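Local coordinates for protein klebicin C activity (Klebsiella pneumoniae, PDB 7NNA) that probably acts as a bacteriocin, a toxin that kills related bacteria, its Tol-binding domain taking part in import, which appears to run through the efflux channel TolC, at residues 54-68 with 116-130. Sequence-based numbering, arbitrary orientation.
Sequences QQAAKAKQAKLTQHL and AEREAKRAEEAYQAA. Unlike the reference sequence in segment 54-68: Gln66 (reference Leu).
Tyr127 reaches across to helix 54-68 as a knob among Gln54, Ala57, Lys58 and Gln61, illustrating how one large residue can fit between the side chains of a facing, alanine-rich helix. Tyr127 CB packs 4.1 Å from Ala57 CB. With CG anti to the backbone N, chi1 173° lays the ring alongside Lys58, pointing the same way. Tyr127 CD1 lies 3.5 Å from Lys58 N, CE1 touches Lys58 CB, and Lys58 CA makes an off-centre CH-pi contact with the ring. Gln54 OE1 approaches CE1 near the ring plane, while Gln54 NE2 is hydrogen-bonded to Gln134 OE1. Tyr127 CD2 lies 3.3 Å from Gln61 OE1, amide and ring planes 79° apart. At the tip, OH runs beside Lys58 CG and CE. Beyond Gln61, leucines of helix 54-68 meet alanines of the other helix: Leu64 CD1 packs 3.8 Å from Ala123 CB, Leu68 CD1 meets Ala116 CB and Glu117 CB, and Leu68 CD2 Ala120 CB. No direct hydrogen bond joins the segments; instead, water 1 donates to Ala57 O and Ala123 O, and water 2 to Leu64 O and Ala116 O. The segment axes approach to 8.4 Å and run antiparallel at 161°, as in an alanine-rich antiparallel coiled-coil hairpin, here formed by helices 14-79 and 93-197.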
# COMPACT_ATOMS: atom_id res chain seq x y z
N GLN A 54 -12.87 10.56 -0.88
CA GLN A 54 -14.10 9.94 -1.38
C GLN A 54 -15.30 10.40 -0.48
O GLN A 54 -16.36 10.82 -1.01
CB GLN A 54 -13.92 8.39 -1.33
CG GLN A 54 -15.18 7.61 -1.65
CD GLN A 54 -15.92 7.24 -0.40
OE1 GLN A 54 -17.09 7.63 -0.18
NE2 GLN A 54 -15.24 6.52 0.50
N GLN A 55 -15.12 10.41 0.88
CA GLN A 55 -16.22 10.86 1.77
C GLN A 55 -16.57 12.34 1.43
O GLN A 55 -17.76 12.72 1.44
CB GLN A 55 -15.85 10.71 3.29
CG GLN A 55 -15.55 9.26 3.84
CD GLN A 55 -16.83 8.43 3.89
OE1 GLN A 55 -17.96 8.96 3.98
NE2 GLN A 55 -16.69 7.12 3.79
N ALA A 56 -15.56 13.17 1.09
CA ALA A 56 -15.84 14.58 0.72
C ALA A 56 -16.60 14.69 -0.63
O ALA A 56 -17.50 15.53 -0.75
CB ALA A 56 -14.54 15.39 0.67
N ALA A 57 -16.24 13.86 -1.63
CA ALA A 57 -16.95 13.91 -2.92
C ALA A 57 -18.39 13.40 -2.77
O ALA A 57 -19.31 13.98 -3.36
CB ALA A 57 -16.20 13.09 -3.96
N LYS A 58 -18.61 12.40 -1.90
CA LYS A 58 -19.91 11.84 -1.59
C LYS A 58 -20.79 12.93 -0.98
O LYS A 58 -21.94 13.14 -1.43
CB LYS A 58 -19.77 10.69 -0.58
CG LYS A 58 -21.07 9.89 -0.43
CD LYS A 58 -20.97 8.88 0.72
CE LYS A 58 -22.09 7.86 0.71
NZ LYS A 58 -21.88 6.83 1.77
N ALA A 59 -20.23 13.70 -0.04
CA ALA A 59 -20.98 14.80 0.57
C ALA A 59 -21.32 15.87 -0.48
O ALA A 59 -22.44 16.45 -0.49
CB ALA A 59 -20.17 15.42 1.70
N LYS A 60 -20.36 16.17 -1.36
CA LYS A 60 -20.58 17.20 -2.37
C LYS A 60 -21.67 16.80 -3.40
O LYS A 60 -22.56 17.61 -3.72
CB LYS A 60 -19.25 17.58 -3.02
CG LYS A 60 -19.39 18.64 -4.09
CD LYS A 60 -18.02 19.01 -4.62
CE LYS A 60 -18.19 19.89 -5.84
NZ LYS A 60 -16.89 20.28 -6.39
N GLN A 61 -21.66 15.53 -3.82
CA GLN A 61 -22.68 14.99 -4.71
C GLN A 61 -24.09 15.13 -4.05
O GLN A 61 -25.01 15.63 -4.70
CB GLN A 61 -22.37 13.51 -5.04
CG GLN A 61 -23.54 12.76 -5.70
CD GLN A 61 -23.23 11.28 -5.81
OE1 GLN A 61 -22.71 10.80 -6.82
NE2 GLN A 61 -23.51 10.50 -4.77
N ALA A 62 -24.22 14.76 -2.74
CA ALA A 62 -25.52 14.86 -2.09
C ALA A 62 -26.00 16.31 -2.01
O ALA A 62 -27.22 16.57 -2.13
CB ALA A 62 -25.47 14.24 -0.69
N LYS A 63 -25.06 17.25 -1.79
CA LYS A 63 -25.40 18.66 -1.69
C LYS A 63 -25.89 19.29 -3.00
O LYS A 63 -26.85 20.09 -3.01
CB LYS A 63 -24.18 19.43 -1.15
CG LYS A 63 -24.44 20.91 -0.91
CD LYS A 63 -23.10 21.69 -0.76
CE LYS A 63 -23.29 23.19 -0.80
NZ LYS A 63 -23.22 23.75 -2.20
N LEU A 64 -25.19 19.01 -4.10
CA LEU A 64 -25.58 19.57 -5.38
C LEU A 64 -26.83 18.86 -5.94
O LEU A 64 -27.59 19.49 -6.66
CB LEU A 64 -24.39 19.60 -6.36
CG LEU A 64 -23.16 20.36 -5.81
CD1 LEU A 64 -22.06 20.40 -6.82
CD2 LEU A 64 -23.52 21.79 -5.44
N THR A 65 -27.06 17.60 -5.59
CA THR A 65 -28.28 16.90 -5.97
C THR A 65 -29.48 17.58 -5.25
O THR A 65 -30.54 17.79 -5.84
CB THR A 65 -28.13 15.40 -5.65
OG1 THR A 65 -27.16 14.86 -6.53
CG2 THR A 65 -29.43 14.60 -5.81
N GLN A 66 -29.29 17.94 -3.98
CA GLN A 66 -30.33 18.64 -3.22
C GLN A 66 -30.60 20.00 -3.83
O GLN A 66 -31.77 20.41 -3.92
CB GLN A 66 -29.93 18.79 -1.75
CG GLN A 66 -31.02 19.49 -0.90
CD GLN A 66 -32.30 18.68 -0.88
OE1 GLN A 66 -32.30 17.46 -0.64
NE2 GLN A 66 -33.43 19.35 -1.14
N HIS A 67 -29.56 20.70 -4.28
CA HIS A 67 -29.78 22.01 -4.91
C HIS A 67 -30.63 21.87 -6.19
O HIS A 67 -31.57 22.64 -6.39
CB HIS A 67 -28.45 22.70 -5.19
CG HIS A 67 -28.67 24.03 -5.81
ND1 HIS A 67 -29.37 25.01 -5.14
CD2 HIS A 67 -28.33 24.47 -7.03
CE1 HIS A 67 -29.39 26.05 -5.96
NE2 HIS A 67 -28.75 25.78 -7.10
N LEU A 68 -30.35 20.85 -7.01
CA LEU A 68 -31.13 20.56 -8.22
C LEU A 68 -32.59 20.26 -7.83
O LEU A 68 -33.52 20.83 -8.40
CB LEU A 68 -30.50 19.35 -8.93
CG LEU A 68 -31.29 18.76 -10.11
CD1 LEU A 68 -31.56 19.83 -11.22
CD2 LEU A 68 -30.53 17.64 -10.68
N ALA A 116 -27.97 23.82 -12.44
CA ALA A 116 -27.88 22.97 -11.24
C ALA A 116 -27.67 21.49 -11.63
O ALA A 116 -26.90 20.75 -10.94
CB ALA A 116 -29.13 23.09 -10.39
N GLU A 117 -28.30 21.07 -12.74
CA GLU A 117 -28.12 19.71 -13.18
C GLU A 117 -26.72 19.46 -13.72
O GLU A 117 -26.12 18.42 -13.40
CB GLU A 117 -29.21 19.25 -14.16
CG GLU A 117 -29.04 17.75 -14.36
CD GLU A 117 -30.22 17.06 -14.99
OE1 GLU A 117 -30.84 17.68 -15.87
OE2 GLU A 117 -30.53 15.90 -14.60
N ARG A 118 -26.17 20.38 -14.52
CA ARG A 118 -24.78 20.23 -15.00
C ARG A 118 -23.79 20.08 -13.80
O ARG A 118 -22.89 19.21 -13.81
CB ARG A 118 -24.40 21.47 -15.81
CG ARG A 118 -24.08 21.11 -17.26
CD ARG A 118 -23.66 22.29 -18.13
NE ARG A 118 -24.81 23.04 -18.60
CZ ARG A 118 -25.13 24.27 -18.20
NH1 ARG A 118 -26.21 24.87 -18.66
NH2 ARG A 118 -24.34 24.93 -17.35
N GLU A 119 -23.99 20.88 -12.75
CA GLU A 119 -23.13 20.83 -11.57
C GLU A 119 -23.33 19.55 -10.76
O GLU A 119 -22.35 19.02 -10.22
CB GLU A 119 -23.34 22.06 -10.67
CG GLU A 119 -22.87 23.33 -11.35
CD GLU A 119 -22.98 24.58 -10.50
OE1 GLU A 119 -23.09 25.68 -11.08
OE2 GLU A 119 -22.95 24.46 -9.25
N ALA A 120 -24.57 19.04 -10.67
CA ALA A 120 -24.80 17.79 -9.94
C ALA A 120 -24.13 16.64 -10.67
O ALA A 120 -23.43 15.84 -10.03
CB ALA A 120 -26.29 17.54 -9.79
N LYS A 121 -24.24 16.61 -12.01
CA LYS A 121 -23.60 15.60 -12.84
C LYS A 121 -22.09 15.61 -12.70
O LYS A 121 -21.50 14.52 -12.63
CB LYS A 121 -24.04 15.70 -14.29
CG LYS A 121 -25.46 15.22 -14.47
CD LYS A 121 -25.84 15.16 -15.93
CE LYS A 121 -27.29 14.82 -16.14
NZ LYS A 121 -27.54 13.39 -15.86
N ARG A 122 -21.45 16.79 -12.64
CA ARG A 122 -20.00 16.87 -12.46
C ARG A 122 -19.61 16.32 -11.11
O ARG A 122 -18.60 15.62 -11.01
CB ARG A 122 -19.49 18.31 -12.56
CG ARG A 122 -19.74 18.97 -13.91
CD ARG A 122 -18.98 20.28 -14.03
NE ARG A 122 -19.52 21.12 -15.10
CZ ARG A 122 -20.16 22.27 -14.91
NH1 ARG A 122 -20.32 22.75 -13.68
NH2 ARG A 122 -20.61 22.96 -15.94
N ALA A 123 -20.38 16.64 -10.06
CA ALA A 123 -20.11 16.15 -8.70
C ALA A 123 -20.30 14.62 -8.60
O ALA A 123 -19.52 13.96 -7.90
CB ALA A 123 -21.01 16.87 -7.70
N GLU A 124 -21.28 14.06 -9.35
CA GLU A 124 -21.54 12.62 -9.40
C GLU A 124 -20.33 11.91 -10.02
O GLU A 124 -19.88 10.88 -9.51
CB GLU A 124 -22.80 12.33 -10.25
CG GLU A 124 -24.13 12.53 -9.54
CD GLU A 124 -25.35 12.50 -10.45
OE1 GLU A 124 -25.19 12.42 -11.70
OE2 GLU A 124 -26.48 12.58 -9.91
N GLU A 125 -19.80 12.48 -11.12
CA GLU A 125 -18.63 11.98 -11.83
C GLU A 125 -17.37 12.08 -10.92
O GLU A 125 -16.52 11.19 -10.93
CB GLU A 125 -18.43 12.82 -13.10
CG GLU A 125 -19.21 12.34 -14.30
CD GLU A 125 -19.20 13.25 -15.54
OE1 GLU A 125 -18.74 14.41 -15.44
OE2 GLU A 125 -19.70 12.79 -16.60
N ALA A 126 -17.26 13.17 -10.16
CA ALA A 126 -16.13 13.34 -9.25
C ALA A 126 -16.20 12.32 -8.09
O ALA A 126 -15.16 11.82 -7.66
CB ALA A 126 -16.11 14.78 -8.74
N TYR A 127 -17.42 11.94 -7.65
CA TYR A 127 -17.59 10.92 -6.59
C TYR A 127 -17.23 9.55 -7.14
O TYR A 127 -16.54 8.80 -6.46
CB TYR A 127 -19.03 10.93 -6.07
CG TYR A 127 -19.33 9.80 -5.11
CD1 TYR A 127 -18.50 9.56 -4.02
CD2 TYR A 127 -20.40 8.95 -5.31
CE1 TYR A 127 -18.76 8.52 -3.14
CE2 TYR A 127 -20.69 7.93 -4.42
CZ TYR A 127 -19.86 7.71 -3.34
OH TYR A 127 -20.15 6.71 -2.44
N GLN A 128 -17.66 9.23 -8.37
CA GLN A 128 -17.26 7.98 -8.99
C GLN A 128 -15.74 7.93 -9.19
O GLN A 128 -15.14 6.91 -8.85
CB GLN A 128 -18.05 7.73 -10.30
CG GLN A 128 -19.56 7.51 -10.08
CD GLN A 128 -19.84 6.38 -9.12
OE1 GLN A 128 -19.19 5.34 -9.15
NE2 GLN A 128 -20.79 6.57 -8.22
N ALA A 129 -15.09 9.03 -9.61
CA ALA A 129 -13.62 9.04 -9.78
C ALA A 129 -12.90 8.84 -8.46
O ALA A 129 -11.89 8.12 -8.42
CB ALA A 129 -13.16 10.35 -10.43
N ALA A 130 -13.42 9.42 -7.38
CA ALA A 130 -12.80 9.25 -6.05
C ALA A 130 -13.03 7.84 -5.52
O ALA A 130 -12.14 7.28 -4.89
CB ALA A 130 -13.37 10.29 -5.09
O HOH W 1 -18.29 15.18 -5.82
O HOH W 2 -26.59 21.53 -8.43
O HOH W 3 -28.70 14.56 -9.11